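Tetratricopeptide TPR_2 repeat protein (Thermobaculum terrenum, PDB 5DJS) is of unknown function but joins tetratricopeptide repeats to a GT-B region of glycosyl transferase family 41, with uridine-5'-diphosphate bound in the model. Local coordinates at residues Ser14-Ala19 / Arg30-Val35; Leu65-Val70 / Asn85-Ser90. The protein carries 1 engineered substitution. All coordinates share one frame; numbering follows the deposited sequence.

Contact 1 of 2, residues Ser14-Ala19 / Arg30-Val35; sequences SHAHEA and RACWRV
His15 and Ala16 of helix 5-21 meet Ala31 and Cys32 of helix 25-38, where the two short segments run nearly antiparallel, at 159°, with their axes 9.1 Å apart. The histidine side chain leaves its CB beside the neighbouring helix rather than straight at it. Because CG lies anti to the backbone N (chi1 174°), the imidazole is swung across toward Ala31. CB and CG of His15 remain farther from the Ala31 methyl; the ring closes the gap at ND1, which lies 3.9 Å from Ala31 CB. CE1 follows at 4.5 Å from that same Ala31 CB, while NE2 is turned away from the methyl. The methyl therefore sits at the ring edge, near its plane, and no stacking takes place.

Deeper in the interface, Ala16 CB faces Ala31 CB at 4.0 Å, and Cys32 SG approaches Ala16 CB from beside this pair at 4.3 Å. Leu48 of helix 43-56 touches both Ala16 and Cys32. The carbonyl O of Ala16 is hydrogen-bonded to Ser28 OG, a polar tie between the same two helices. Small side chains thus permit close helix packing, and no hydrogen bond or charge pair crosses between the segments: the chemistry implies cohesion by apolar contact, with the histidine at the solvent-facing border.

Contact 2 of 2, residues Leu65-Val70 / Asn85-Ser90; sequences LLRRAV and NVLVAS
Two successive tetratricopeptide repeats abut here: segment 65-70, on helix 59-72, falls within the repeat range 43-76, and segment 85-90, on helix 77-89, within the range 77-110. Two side-chain pairs make the contact. In the buried one, Leu66 and Val86 both start out toward the opposite segment, and Leu66 CD1 touches Val86 CG2 at 3.6 Å, one branch of each residue doing the work. The Val86 rotamer has CG1 anti to the backbone N (chi1 167°), which leaves CG2 on the side from which the leucine arrives. Ala62 and Tyr59, one and two turns before Leu66 on helix 59-72, also pack on Val86, whereas Leu66 is backed by His47 of helix 43-56.

The second pair lies at the solvent border. Arg67 has an extended chain from CG to NE that carries its guanidinium over to Leu87, where NH2 of Arg67 comes within 3.5 Å of CD2 of Leu87. The two side chains cross at about a right angle, and the methyl stands oblique to the guanidinium plane. Leu83, one turn before Leu87, also touches this arginine.

Just beyond, Ser90 OG donates to Leu87 O at 2.7 Å, meeting that oxygen at a C=O...OG angle of 115°, with OG tilted 29° from the carbonyl plane. The hydroxyl thus engages a carbonyl near the end of helix 77-89. Side-by-side packing of helices from successive repeats is typical of the TPR fold, whose repeats stack into a superhelix.

How the contacts relate
From the N terminus, helix 25-38 folds back on helix 5-21, and contact 1 closes this short hairpin across ten intervening residues. The chain then passes through helix 43-56 before contact 2 opens, closing a loop of fourteen residues between helices 59-72 and 77-89. The two loops follow in series, neither nested nor crossed. The centres of contacts 1 and 2 are 19 Å apart, and the nearest atoms of contacts 1 and 2 are about 5 Å apart, without touching. Contact 1 joins the N-terminal helix pair, contact 2 joins helices 59-72 and 77-89, and helix 43-56 connects the two: its Leu49 packs on Cys32 of contact 1 and on Leu65 in the first segment of contact 2.

Contact 1 of 2, residues Ser14-Ala19 / Arg30-Val35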
# COMPACT_ATOMS: atom_id res chain seq x y z
N SER A 14 -8.18 18.74 23.07
CA SER A 14 -9.30 17.88 22.67
C SER A 14 -9.92 18.32 21.34
O SER A 14 -10.31 17.47 20.54
CB SER A 14 -10.38 17.84 23.76
OG SER A 14 -10.67 19.15 24.21
N HIS A 15 -10.01 19.64 21.12
CA HIS A 15 -10.44 20.18 19.82
C HIS A 15 -9.52 19.70 18.69
O HIS A 15 -9.99 19.35 17.60
CB HIS A 15 -10.49 21.72 19.86
CG HIS A 15 -10.79 22.36 18.53
ND1 HIS A 15 -9.86 23.11 17.84
CD2 HIS A 15 -11.91 22.37 17.77
CE1 HIS A 15 -10.39 23.56 16.72
NE2 HIS A 15 -11.64 23.12 16.65
N ALA A 16 -8.22 19.67 18.96
CA ALA A 16 -7.22 19.23 17.99
C ALA A 16 -7.37 17.75 17.66
O ALA A 16 -7.27 17.36 16.50
CB ALA A 16 -5.82 19.51 18.50
N HIS A 17 -7.62 16.93 18.69
CA HIS A 17 -7.85 15.49 18.50
C HIS A 17 -9.16 15.17 17.75
O HIS A 17 -9.20 14.21 16.98
CB HIS A 17 -7.83 14.75 19.85
CG HIS A 17 -6.46 14.51 20.39
ND1 HIS A 17 -5.49 13.84 19.68
CD2 HIS A 17 -5.90 14.83 21.58
CE1 HIS A 17 -4.39 13.76 20.41
NE2 HIS A 17 -4.61 14.36 21.56
N GLU A 18 -10.21 15.95 17.99
CA GLU A 18 -11.47 15.80 17.24
C GLU A 18 -11.26 16.15 15.77
O GLU A 18 -11.64 15.38 14.88
CB GLU A 18 -12.58 16.70 17.80
CG GLU A 18 -13.22 16.22 19.09
CD GLU A 18 -14.33 17.13 19.57
OE1 GLU A 18 -15.26 17.41 18.77
OE2 GLU A 18 -14.29 17.57 20.74
N ALA A 19 -10.65 17.31 15.54
CA ALA A 19 -10.35 17.81 14.20
C ALA A 19 -9.57 16.81 13.34
O ALA A 19 -9.86 16.66 12.15
CB ALA A 19 -9.58 19.13 14.29
N ARG A 30 -3.38 24.06 13.41
CA ARG A 30 -3.36 25.44 13.93
C ARG A 30 -3.68 25.47 15.44
O ARG A 30 -3.16 26.32 16.17
CB ARG A 30 -4.25 26.40 13.09
CG ARG A 30 -5.68 26.67 13.56
CD ARG A 30 -6.32 27.82 12.77
NE ARG A 30 -6.43 27.51 11.34
CZ ARG A 30 -7.43 26.84 10.75
NH1 ARG A 30 -8.47 26.38 11.44
NH2 ARG A 30 -7.38 26.62 9.44
N ALA A 31 -4.51 24.52 15.89
CA ALA A 31 -4.78 24.34 17.32
C ALA A 31 -3.56 23.83 18.08
O ALA A 31 -3.30 24.27 19.20
CB ALA A 31 -5.95 23.38 17.50
N CYS A 32 -2.81 22.90 17.49
CA CYS A 32 -1.53 22.43 18.06
C CYS A 32 -0.49 23.55 18.19
O CYS A 32 0.25 23.58 19.17
CB CYS A 32 -0.92 21.31 17.23
SG CYS A 32 -1.65 19.68 17.44
N TRP A 33 -0.42 24.45 17.22
CA TRP A 33 0.47 25.61 17.31
C TRP A 33 0.06 26.53 18.45
O TRP A 33 0.93 27.01 19.18
CB TRP A 33 0.56 26.40 15.98
CG TRP A 33 1.39 25.70 14.92
CD1 TRP A 33 0.96 25.27 13.70
CD2 TRP A 33 2.78 25.32 15.01
NE1 TRP A 33 2.00 24.66 13.02
CE2 TRP A 33 3.12 24.68 13.80
CE3 TRP A 33 3.77 25.47 16.00
CZ2 TRP A 33 4.40 24.18 13.54
CZ3 TRP A 33 5.04 24.98 15.75
CH2 TRP A 33 5.35 24.34 14.52
N ARG A 34 -1.25 26.74 18.62
CA ARG A 34 -1.77 27.57 19.73
C ARG A 34 -1.38 27.03 21.11
O ARG A 34 -1.17 27.82 22.03
CB ARG A 34 -3.31 27.74 19.64
CG ARG A 34 -3.75 28.81 18.65
CD ARG A 34 -5.16 29.32 18.92
NE ARG A 34 -5.54 30.35 17.94
CZ ARG A 34 -6.07 30.12 16.73
NH1 ARG A 34 -6.34 28.89 16.29
NH2 ARG A 34 -6.34 31.16 15.94
N VAL A 35 -1.27 25.71 21.24
CA VAL A 35 -0.79 25.08 22.47
C VAL A 35 0.71 25.35 22.68
O VAL A 35 1.14 25.63 23.80
CB VAL A 35 -1.04 23.56 22.46
CG1 VAL A 35 -0.38 22.87 23.66
CG2 VAL A 35 -2.54 23.27 22.46

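Contact 2 of 2, residues Leu65-Val70 / Asn85-Ser90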
# COMPACT_ATOMS: atom_id res chain seq x y z
N LEU A 65 9.89 17.15 15.27
CA LEU A 65 8.79 17.27 16.25
C LEU A 65 8.60 16.00 17.11
O LEU A 65 8.45 16.09 18.34
CB LEU A 65 7.48 17.63 15.55
CG LEU A 65 7.40 19.04 14.99
CD1 LEU A 65 6.15 19.16 14.15
CD2 LEU A 65 7.38 20.10 16.08
N LEU A 66 8.62 14.84 16.46
CA LEU A 66 8.45 13.56 17.15
C LEU A 66 9.63 13.19 18.02
O LEU A 66 9.42 12.64 19.11
CB LEU A 66 8.15 12.43 16.16
CG LEU A 66 6.80 12.59 15.46
CD1 LEU A 66 6.75 11.79 14.16
CD2 LEU A 66 5.66 12.20 16.39
N ARG A 67 10.86 13.46 17.57
CA ARG A 67 12.07 13.26 18.39
C ARG A 67 12.09 14.15 19.65
O ARG A 67 12.61 13.74 20.69
CB ARG A 67 13.34 13.54 17.60
CG ARG A 67 13.74 12.43 16.65
CD ARG A 67 15.23 12.43 16.38
NE ARG A 67 15.60 11.35 15.46
CZ ARG A 67 15.68 11.45 14.13
NH1 ARG A 67 15.43 12.60 13.49
NH2 ARG A 67 16.03 10.37 13.43
N ARG A 68 11.56 15.36 19.54
CA ARG A 68 11.50 16.28 20.68
C ARG A 68 10.44 15.80 21.68
O ARG A 68 10.65 15.89 22.89
CB ARG A 68 11.20 17.71 20.21
CG ARG A 68 11.72 18.80 21.13
CD ARG A 68 10.91 20.09 20.95
NE ARG A 68 11.71 21.31 20.89
CZ ARG A 68 11.22 22.54 20.67
NH1 ARG A 68 9.91 22.74 20.51
NH2 ARG A 68 12.05 23.58 20.63
N ALA A 69 9.32 15.30 21.17
CA ALA A 69 8.30 14.66 21.99
C ALA A 69 8.87 13.44 22.74
O ALA A 69 8.63 13.27 23.94
CB ALA A 69 7.11 14.26 21.13
N VAL A 70 9.62 12.60 22.04
CA VAL A 70 10.34 11.48 22.67
C VAL A 70 11.31 11.98 23.79
O VAL A 70 11.38 11.38 24.87
CB VAL A 70 11.10 10.63 21.61
CG1 VAL A 70 12.06 9.65 22.26
CG2 VAL A 70 10.13 9.85 20.75
N ASN A 85 7.34 5.12 12.19
CA ASN A 85 6.61 5.17 10.91
C ASN A 85 7.12 6.28 10.00
O ASN A 85 7.29 6.07 8.80
CB ASN A 85 5.09 5.32 11.10
CG ASN A 85 4.40 4.02 11.55
OD1 ASN A 85 3.36 4.09 12.21
ND2 ASN A 85 4.94 2.85 11.19
N VAL A 86 7.37 7.46 10.58
CA VAL A 86 7.96 8.56 9.82
C VAL A 86 9.33 8.17 9.27
O VAL A 86 9.61 8.39 8.09
CB VAL A 86 8.03 9.84 10.66
CG1 VAL A 86 8.92 10.89 9.99
CG2 VAL A 86 6.62 10.41 10.83
N LEU A 87 10.17 7.56 10.11
CA LEU A 87 11.51 7.14 9.69
C LEU A 87 11.49 6.09 8.57
O LEU A 87 12.24 6.21 7.60
CB LEU A 87 12.32 6.63 10.88
CG LEU A 87 12.69 7.69 11.92
CD1 LEU A 87 13.23 7.03 13.18
CD2 LEU A 87 13.69 8.69 11.38
N VAL A 88 10.63 5.08 8.72
CA VAL A 88 10.42 4.08 7.66
C VAL A 88 9.97 4.78 6.37
O VAL A 88 10.53 4.54 5.31
CB VAL A 88 9.38 3.00 8.06
CG1 VAL A 88 8.92 2.18 6.86
CG2 VAL A 88 9.99 2.07 9.09
N ALA A 89 8.97 5.66 6.47
CA ALA A 89 8.40 6.33 5.28
C ALA A 89 9.39 7.29 4.61
O ALA A 89 9.28 7.56 3.42
CB ALA A 89 7.12 7.07 5.64
N SER A 90 10.34 7.80 5.39
CA SER A 90 11.36 8.71 4.89
C SER A 90 12.50 8.00 4.16
O SER A 90 13.32 8.67 3.56
CB SER A 90 11.93 9.54 6.04
OG SER A 90 12.77 8.74 6.88